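Local coordinates for nitrate regulatory protein (Klebsiella oxytoca, PDB 4AKK), which regulates the nasFEDCBA operon positively in response to nitrate and nitrite, binding the terminator site in the nasF leader RNA to bring about transcription antitermination, at residues L73-R77 against F159-I163; L106-Y110 against V132-L138. The contacts are given in a common frame with arbitrary orientation. Numbering follows the deposited sequence.

Contact 1. Residues L73-R77 against F159-I163; sequences LQCER and FSRII. With EDO (1,2-ethanediol), chain C.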
loop_
_atom_site.group_PDB
_atom_site.type_symbol
_atom_site.label_atom_id
_atom_site.label_comp_id
_atom_site.label_asym_id
_atom_site.label_seq_id
_atom_site.Cartn_x
_atom_site.Cartn_y
_atom_site.Cartn_z
ATOM N N LEU A 73 10.933 25.316 -9.103
ATOM C CA LEU A 73 9.813 25.143 -10.037
ATOM C C LEU A 73 8.501 25.605 -9.401
ATOM O O LEU A 73 7.650 26.175 -10.074
ATOM C CB LEU A 73 9.699 23.686 -10.490
ATOM C CG LEU A 73 10.756 23.261 -11.511
ATOM C CD1 LEU A 73 10.822 21.749 -11.604
ATOM C CD2 LEU A 73 10.480 23.882 -12.880
ATOM N N GLN A 74 8.352 25.362 -8.102
ATOM C CA GLN A 74 7.196 25.863 -7.351
ATOM C C GLN A 74 7.180 27.399 -7.303
ATOM O O GLN A 74 6.118 28.025 -7.383
ATOM C CB GLN A 74 7.204 25.287 -5.925
ATOM C CG GLN A 74 6.808 23.807 -5.835
ATOM C CD GLN A 74 7.304 23.118 -4.564
ATOM O OE1 GLN A 74 8.221 23.606 -3.891
ATOM N NE2 GLN A 74 6.713 21.960 -4.243
ATOM N N CYS A 75 8.355 28.007 -7.165
ATOM C CA CYS A 75 8.451 29.470 -7.208
ATOM C C CYS A 75 8.071 29.977 -8.594
ATOM O O CYS A 75 7.289 30.919 -8.736
ATOM C CB CYS A 75 9.864 29.950 -6.830
ATOM S SG CYS A 75 10.386 29.541 -5.122
ATOM N N GLU A 76 8.619 29.341 -9.623
ATOM C CA GLU A 76 8.282 29.731 -10.989
ATOM C C GLU A 76 6.787 29.532 -11.261
ATOM O O GLU A 76 6.153 30.368 -11.887
ATOM C CB GLU A 76 9.133 28.978 -12.018
ATOM C CG GLU A 76 8.994 29.532 -13.436
ATOM C CD GLU A 76 10.001 28.947 -14.411
ATOM O OE1 GLU A 76 10.830 28.116 -13.992
ATOM O OE2 GLU A 76 9.962 29.314 -15.603
ATOM N N ARG A 77 6.221 28.428 -10.795
ATOM C CA ARG A 77 4.796 28.198 -11.003
ATOM C C ARG A 77 3.978 29.368 -10.440
ATOM O O ARG A 77 3.128 29.928 -11.122
ATOM C CB ARG A 77 4.349 26.860 -10.386
ATOM C CG ARG A 77 2.851 26.541 -10.596
ATOM C CD ARG A 77 2.470 25.187 -9.993
ATOM N NE ARG A 77 2.893 25.070 -8.592
ATOM C CZ ARG A 77 2.964 23.920 -7.926
ATOM N NH1 ARG A 77 2.642 22.778 -8.538
ATOM N NH2 ARG A 77 3.368 23.902 -6.651
ATOM N N PHE A 159 3.514 22.996 -15.062
ATOM C CA PHE A 159 4.511 23.044 -13.995
ATOM C C PHE A 159 4.287 21.883 -13.024
ATOM O O PHE A 159 5.226 21.181 -12.650
ATOM C CB PHE A 159 4.460 24.372 -13.237
ATOM C CG PHE A 159 5.136 25.506 -13.949
ATOM C CD1 PHE A 159 6.508 25.501 -14.141
ATOM C CD2 PHE A 159 4.403 26.568 -14.438
ATOM C CE1 PHE A 159 7.134 26.538 -14.808
ATOM C CE2 PHE A 159 5.020 27.607 -15.109
ATOM C CZ PHE A 159 6.385 27.592 -15.294
ATOM N N SER A 160 3.032 21.685 -12.620
ATOM C CA SER A 160 2.708 20.646 -11.662
ATOM C C SER A 160 3.112 19.268 -12.169
ATOM O O SER A 160 3.506 18.418 -11.382
ATOM C CB SER A 160 1.213 20.656 -11.341
ATOM O OG SER A 160 0.846 21.864 -10.704
ATOM N N ARG A 161 2.976 19.041 -13.476
ATOM C CA ARG A 161 3.313 17.750 -14.073
ATOM C C ARG A 161 4.825 17.484 -14.064
ATOM O O ARG A 161 5.263 16.377 -13.763
ATOM C CB ARG A 161 2.769 17.655 -15.499
ATOM C CG ARG A 161 3.304 16.453 -16.266
ATOM C CD ARG A 161 2.641 16.306 -17.619
ATOM N NE ARG A 161 2.955 17.424 -18.504
ATOM C CZ ARG A 161 2.569 17.503 -19.773
ATOM N NH1 ARG A 161 1.858 16.522 -20.314
ATOM N NH2 ARG A 161 2.896 18.564 -20.501
ATOM N N ILE A 162 5.619 18.500 -14.396
ATOM C CA ILE A 162 7.068 18.381 -14.304
ATOM C C ILE A 162 7.473 18.053 -12.867
ATOM O O ILE A 162 8.294 17.170 -12.613
ATOM C CB ILE A 162 7.761 19.680 -14.742
ATOM C CG1 ILE A 162 7.560 19.901 -16.244
ATOM C CG2 ILE A 162 9.256 19.627 -14.411
ATOM C CD1 ILE A 162 8.048 21.243 -16.746
ATOM N N ILE A 163 6.863 18.767 -11.931
ATOM C CA ILE A 163 7.112 18.569 -10.511
ATOM C C ILE A 163 6.781 17.160 -10.013
ATOM O O ILE A 163 7.546 16.557 -9.250
ATOM C CB ILE A 163 6.363 19.640 -9.662
ATOM C CG1 ILE A 163 7.042 21.007 -9.848
ATOM C CG2 ILE A 163 6.362 19.232 -8.187
ATOM C CD1 ILE A 163 6.212 22.217 -9.376
HETATM C C1 EDO C . 1.479 27.484 -6.962
HETATM O O1 EDO C . 2.829 27.806 -7.293
HETATM C C2 EDO C . 0.714 28.725 -6.515
HETATM O O2 EDO C . 0.513 29.706 -7.541
#

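Contact 2. Residues L106-Y110 against V132-L138; sequences LTRFY and VWYLPQL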
loop_
_atom_site.group_PDB
_atom_site.type_symbol
_atom_site.label_atom_id
_atom_site.label_comp_id
_atom_site.label_asym_id
_atom_site.label_seq_id
_atom_site.Cartn_x
_atom_site.Cartn_y
_atom_site.Cartn_z
ATOM N N LEU A 106 18.671 22.982 -12.473
ATOM C CA LEU A 106 18.632 21.930 -13.486
ATOM C C LEU A 106 20.029 21.386 -13.744
ATOM O O LEU A 106 20.240 20.175 -13.859
ATOM C CB LEU A 106 18.044 22.467 -14.791
ATOM C CG LEU A 106 16.534 22.317 -14.983
ATOM C CD1 LEU A 106 16.077 23.009 -16.277
ATOM C CD2 LEU A 106 16.134 20.846 -14.967
ATOM N N THR A 107 20.978 22.304 -13.866
ATOM C CA THR A 107 22.380 21.957 -14.021
ATOM C C THR A 107 22.855 21.056 -12.890
ATOM O O THR A 107 23.474 20.024 -13.131
ATOM C CB THR A 107 23.240 23.229 -14.028
ATOM O OG1 THR A 107 22.801 24.077 -15.093
ATOM C CG2 THR A 107 24.720 22.890 -14.208
ATOM N N ARG A 108 22.576 21.461 -11.654
ATOM C CA ARG A 108 22.960 20.671 -10.495
ATOM C C ARG A 108 22.239 19.317 -10.480
ATOM O O ARG A 108 22.822 18.304 -10.099
ATOM C CB ARG A 108 22.650 21.428 -9.209
ATOM C CG ARG A 108 23.512 22.679 -8.969
ATOM C CD ARG A 108 22.913 23.525 -7.847
ATOM N NE ARG A 108 23.861 24.473 -7.270
ATOM C CZ ARG A 108 24.562 24.241 -6.160
ATOM N NH1 ARG A 108 24.421 23.090 -5.510
ATOM N NH2 ARG A 108 25.405 25.158 -5.701
ATOM N N PHE A 109 20.973 19.310 -10.888
ATOM C CA PHE A 109 20.176 18.081 -10.949
ATOM C C PHE A 109 20.764 17.106 -11.962
ATOM O O PHE A 109 20.918 15.911 -11.679
ATOM C CB PHE A 109 18.724 18.406 -11.317
ATOM C CG PHE A 109 17.888 17.196 -11.682
ATOM C CD1 PHE A 109 17.487 16.283 -10.708
ATOM C CD2 PHE A 109 17.479 16.990 -12.990
ATOM C CE1 PHE A 109 16.708 15.178 -11.037
ATOM C CE2 PHE A 109 16.699 15.879 -13.336
ATOM C CZ PHE A 109 16.311 14.975 -12.358
ATOM N N TYR A 110 21.078 17.624 -13.149
ATOM C CA TYR A 110 21.641 16.810 -14.226
ATOM C C TYR A 110 23.003 16.247 -13.806
ATOM O O TYR A 110 23.359 15.121 -14.164
ATOM C CB TYR A 110 21.765 17.625 -15.520
ATOM C CG TYR A 110 20.458 17.823 -16.283
ATOM C CD1 TYR A 110 19.565 16.779 -16.450
ATOM C CD2 TYR A 110 20.137 19.052 -16.854
ATOM C CE1 TYR A 110 18.384 16.947 -17.147
ATOM C CE2 TYR A 110 18.953 19.230 -17.557
ATOM C CZ TYR A 110 18.083 18.171 -17.699
ATOM O OH TYR A 110 16.905 18.323 -18.393
ATOM N N VAL A 132 13.069 13.503 -16.877
ATOM C CA VAL A 132 13.945 14.188 -17.829
ATOM C C VAL A 132 13.279 14.440 -19.191
ATOM O O VAL A 132 13.692 15.329 -19.936
ATOM C CB VAL A 132 15.266 13.412 -18.007
ATOM C CG1 VAL A 132 16.022 13.889 -19.230
ATOM C CG2 VAL A 132 16.122 13.556 -16.755
ATOM N N TRP A 133 12.249 13.662 -19.513
ATOM C CA TRP A 133 11.522 13.831 -20.772
ATOM C C TRP A 133 10.770 15.157 -20.818
ATOM O O TRP A 133 10.742 15.826 -21.848
ATOM C CB TRP A 133 10.556 12.664 -20.989
ATOM C CG TRP A 133 9.623 12.832 -22.152
ATOM C CD1 TRP A 133 8.498 13.604 -22.196
ATOM C CD2 TRP A 133 9.721 12.197 -23.433
ATOM N NE1 TRP A 133 7.897 13.498 -23.426
ATOM C CE2 TRP A 133 8.627 12.638 -24.203
ATOM C CE3 TRP A 133 10.630 11.299 -24.003
ATOM C CZ2 TRP A 133 8.418 12.214 -25.514
ATOM C CZ3 TRP A 133 10.420 10.879 -25.306
ATOM C CH2 TRP A 133 9.323 11.336 -26.047
ATOM N N TYR A 134 10.179 15.543 -19.694
ATOM C CA TYR A 134 9.403 16.780 -19.618
ATOM C C TYR A 134 10.234 18.039 -19.406
ATOM O O TYR A 134 9.790 19.129 -19.743
ATOM C CB TYR A 134 8.367 16.690 -18.496
ATOM C CG TYR A 134 7.221 15.771 -18.815
ATOM C CD1 TYR A 134 6.135 16.218 -19.557
ATOM C CD2 TYR A 134 7.225 14.456 -18.381
ATOM C CE1 TYR A 134 5.086 15.370 -19.861
ATOM C CE2 TYR A 134 6.185 13.606 -18.677
ATOM C CZ TYR A 134 5.117 14.065 -19.416
ATOM O OH TYR A 134 4.081 13.209 -19.705
ATOM N N LEU A 135 11.423 17.902 -18.827
ATOM C CA LEU A 135 12.227 19.074 -18.494
ATOM C C LEU A 135 12.494 20.032 -19.663
ATOM O O LEU A 135 12.386 21.243 -19.495
ATOM C CB LEU A 135 13.527 18.670 -17.794
ATOM C CG LEU A 135 13.304 18.192 -16.357
ATOM C CD1 LEU A 135 14.602 17.730 -15.710
ATOM C CD2 LEU A 135 12.644 19.282 -15.521
ATOM N N PRO A 136 12.839 19.501 -20.851
ATOM C CA PRO A 136 13.133 20.393 -21.981
ATOM C C PRO A 136 11.917 21.170 -22.483
ATOM O O PRO A 136 12.060 22.027 -23.350
ATOM C CB PRO A 136 13.609 19.431 -23.077
ATOM C CG PRO A 136 14.000 18.182 -22.366
ATOM C CD PRO A 136 13.085 18.090 -21.189
ATOM N N GLN A 137 10.737 20.878 -21.956
ATOM C CA GLN A 137 9.534 21.574 -22.399
ATOM C C GLN A 137 9.360 22.898 -21.669
ATOM O O GLN A 137 8.486 23.691 -22.004
ATOM C CB GLN A 137 8.302 20.693 -22.215
ATOM C CG GLN A 137 8.451 19.320 -22.830
ATOM C CD GLN A 137 7.122 18.622 -23.035
ATOM O OE1 GLN A 137 6.120 18.959 -22.397
ATOM N NE2 GLN A 137 7.107 17.639 -23.928
ATOM N N LEU A 138 10.211 23.143 -20.681
ATOM C CA LEU A 138 10.177 24.403 -19.953
ATOM C C LEU A 138 10.339 25.629 -20.844
ATOM O O LEU A 138 9.695 26.648 -20.613
ATOM C CB LEU A 138 11.232 24.417 -18.854
ATOM C CG LEU A 138 10.819 23.687 -17.585
ATOM C CD1 LEU A 138 11.987 23.606 -16.620
ATOM C CD2 LEU A 138 9.619 24.380 -16.950
#

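Contact 1. Residues L73-R77 against F159-I163
Two helices of the nitrate- and nitrite-sensing NIT domain run almost antiparallel here, at 172°, with 10.0 Å between the axes of the short segments. With chi1 and chi2 both t, the aliphatic part of Arg77 lies along Phe159, Arg77 CG being 3.8 Å from Phe159 CB. The m rotamer of Phe159 turns its ring face to the Arg77 backbone: Arg77 CA sits 4.1 Å from the ring centroid in a CH-pi contact, and Glu76 CG is 3.7 Å from Phe159 CZ. Such side-by-side packing belongs to the all-helical NIT bundle, where helix 138-147 also covers Phe159. A p chi3 bends the Arg77 guanidinium over Ile163 CD1, and Arg77 NH1 donates a 3.0 Å hydrogen bond to Ser160 OG, itself also hydrogen-bonded to Thr156 O. NH1 also forms a salt bridge with Glu197, while Arg77 NE donates to a 1,2-ethanediol probably from the crystallisation liquor. The CA-to-CB bond of Leu73 points toward 159-163, and Leu73 CB lies 3.8 Å from Ile163 CG1.

Contact 2. Residues L106-Y110 against V132-L138
Leu106 begins the apolar interface between helix 92-117 and the segment in which helix 122-134 gives way to helix 138-147. Its CA-to-CB bond points toward the partner segment, and its two methyls reach different leucines: Leu106 CD2 meets Leu135 CD1 at 3.6 Å, while Leu106 CD1 approaches Leu138 CD1 at 4.1 Å. Three residues further on, Phe109 brings its ring to the same Leu135 methyl, with Phe109 CE2 3.7 Å from Leu135 CD1; Val132 CG2 lies at the ring edge, 4.2 Å from Phe109 CE2. Although the CA-to-CB bond of Tyr110 points sideways, the ring extends to the partner, placing Tyr110 CE1 4.1 Å from Val132 CG2 and Tyr110 OH in van der Waals contact with Leu135 CB at 3.4 Å.

Leu135 is central to the packing because it touches Leu106, Phe109 and Tyr110, the three residues of 106-110 that make the contact. Around it the backbone keeps i to i+3 hydrogen bonds, Gln137 N to Tyr134 O at 3.0 Å and Leu138 N to Leu135 O at 3.1 Å. Helices 92-117 and 122-134 follow each other in the chain, and the register, Leu106 with Leu135 and Tyr110 with Val132, makes them an antiparallel helical hairpin within the all-helical NIT domain. Helix 56-85 adds Leu69 beside Leu106 and Phe109, helix 152-167 packs Ile162 against Leu135 and Leu138, and the second subunit brings its Glu37 to Tyr110 and its Val38 to Val132.

How the contacts relate
Both contacts are buried within the NIT domain, but contact 1 lies deeper, its centre about 12 Å from the chain centre against about 19 Å for contact 2, whose margin meets the second subunit. Contact 1 joins helices 56-85 and 152-167, contact 2 helix 92-117 and the end of helix 122-134, so they share no helix. Contact 2 is nested in the chain loop closed by contact 1, with centres about 12 Å apart. Ile162 joins them: Ile162 CD1 lies 3.5 Å from Leu138 CD2. Contact 1 combines apolar packing with an arginine-serine hydrogen bond and nearby charged partners, whereas contact 2 relies on leucine, valine and aromatic packing.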